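Local coordinates for protein 6-aminohexanoate-dimer hydrolase (Bacillus anthracis, PDB 4GB7) that probably hydrolyses the amide bond of the 6-aminohexanoate dimer, as a member of the beta-lactamase family of hydrolases, at residues F313-L316 with L317-N320. Numbering follows the deposited sequence.
Sequences FGQL and LLNN. With NO3 (nitrate ion), chain C.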
# COMPACT_ATOMS: atom_id res chain seq x y z
N PHE A 313 -0.75 -10.03 -7.60
CA PHE A 313 -1.39 -10.04 -6.27
C PHE A 313 -2.86 -9.52 -6.35
O PHE A 313 -3.76 -10.03 -5.76
CB PHE A 313 -0.61 -9.16 -5.31
CG PHE A 313 -1.22 -9.07 -3.94
CD1 PHE A 313 -1.18 -10.17 -3.12
CD2 PHE A 313 -1.82 -7.90 -3.47
CE1 PHE A 313 -1.71 -10.10 -1.85
CE2 PHE A 313 -2.36 -7.84 -2.19
CZ PHE A 313 -2.30 -8.93 -1.39
N GLY A 314 -3.07 -8.49 -7.17
CA GLY A 314 -4.40 -8.00 -7.44
C GLY A 314 -5.34 -9.07 -7.98
O GLY A 314 -6.50 -9.19 -7.56
N GLN A 315 -4.82 -9.82 -8.95
CA GLN A 315 -5.58 -10.90 -9.59
C GLN A 315 -5.88 -11.97 -8.52
O GLN A 315 -6.98 -12.51 -8.52
CB GLN A 315 -4.82 -11.52 -10.74
CG GLN A 315 -5.58 -12.61 -11.46
CD GLN A 315 -6.80 -12.09 -12.15
OE1 GLN A 315 -6.80 -10.96 -12.67
NE2 GLN A 315 -7.81 -12.94 -12.27
N LEU A 316 -4.95 -12.23 -7.62
CA LEU A 316 -5.18 -13.19 -6.54
C LEU A 316 -6.39 -12.77 -5.72
O LEU A 316 -7.24 -13.61 -5.39
CB LEU A 316 -3.97 -13.29 -5.63
CG LEU A 316 -4.07 -14.25 -4.45
CD1 LEU A 316 -4.24 -15.68 -4.95
CD2 LEU A 316 -2.87 -14.10 -3.53
N LEU A 317 -6.50 -11.48 -5.43
CA LEU A 317 -7.60 -10.97 -4.63
C LEU A 317 -8.88 -10.93 -5.45
O LEU A 317 -9.96 -11.23 -4.95
CB LEU A 317 -7.23 -9.61 -4.06
CG LEU A 317 -6.38 -9.73 -2.79
CD1 LEU A 317 -5.57 -8.47 -2.58
CD2 LEU A 317 -7.25 -10.08 -1.58
N LEU A 318 -8.76 -10.59 -6.72
CA LEU A 318 -9.90 -10.68 -7.60
C LEU A 318 -10.49 -12.10 -7.59
O LEU A 318 -11.71 -12.27 -7.61
CB LEU A 318 -9.52 -10.19 -8.99
CG LEU A 318 -10.64 -10.09 -9.98
CD1 LEU A 318 -11.73 -9.06 -9.53
CD2 LEU A 318 -10.05 -9.74 -11.36
N ASN A 319 -9.62 -13.09 -7.44
CA ASN A 319 -10.00 -14.49 -7.38
C ASN A 319 -10.13 -14.99 -5.98
O ASN A 319 -10.04 -16.20 -5.74
CB ASN A 319 -8.98 -15.33 -8.15
CG ASN A 319 -8.94 -15.00 -9.63
OD1 ASN A 319 -7.89 -15.10 -10.24
ND2 ASN A 319 -10.07 -14.61 -10.22
N ASN A 320 -10.39 -14.07 -5.05
CA ASN A 320 -10.73 -14.47 -3.68
C ASN A 320 -9.68 -15.35 -3.00
O ASN A 320 -10.00 -16.24 -2.16
CB ASN A 320 -12.12 -15.10 -3.64
CG ASN A 320 -13.16 -14.21 -4.30
OD1 ASN A 320 -13.25 -13.01 -4.00
ND2 ASN A 320 -13.92 -14.78 -5.24
N NO3 C . -11.05 -13.13 -13.34
O1 NO3 C . -10.22 -12.64 -14.07
O2 NO3 C . -10.63 -13.69 -12.13
O3 NO3 C . -12.40 -13.17 -13.72
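The side-chain nitrogen NE2 of Q315 donates two hydrogen bonds, one to OD1 of N319 (3.0 Å) and one to O1 of a nitrate ion (3.0 Å), though the ion is modelled too close to ND2 of N319, which leaves its exact position uncertain. With CG anti to the backbone N (chi1 -178°) and a bend at chi2 (66°), the glutamine chain runs along the helix toward N319, one turn on. The two amide planes stand 63° apart, and NE2 meets OD1 obliquely, from a position tilted out of the asparagine's carbonyl plane. The nitrate, probably from the crystallisation liquor, thus lies at the amide end of Q315, while OE1 of the same residue lies 3.7 Å from the methyl CD2 of L318. On the buried side of the helix, L317 was modelled in two conformers; in the one described, its CD1 comes within 3.3 Å of CE2 of the F313 ring, a tight approach on which little should rest. The F313 ring also stacks with F145 and touches L379, and L317 reaches I381 and I333, so this side of the helix lies against strand 377-382 and, through L317, helix 332-338. Along the backbone, L317 N bonds to F313 O, and L318 N to G314 O at 2.8 Å. N319 N bonds to Q315 O and more weakly to L316 O. N320 turns to positive phi and its N bonds to L317 O at 2.9 Å; its OD1 is held by T334 and K338. Together with the bond from G321 N to L316 O, this is the Schellman motif that ends helix 307-318.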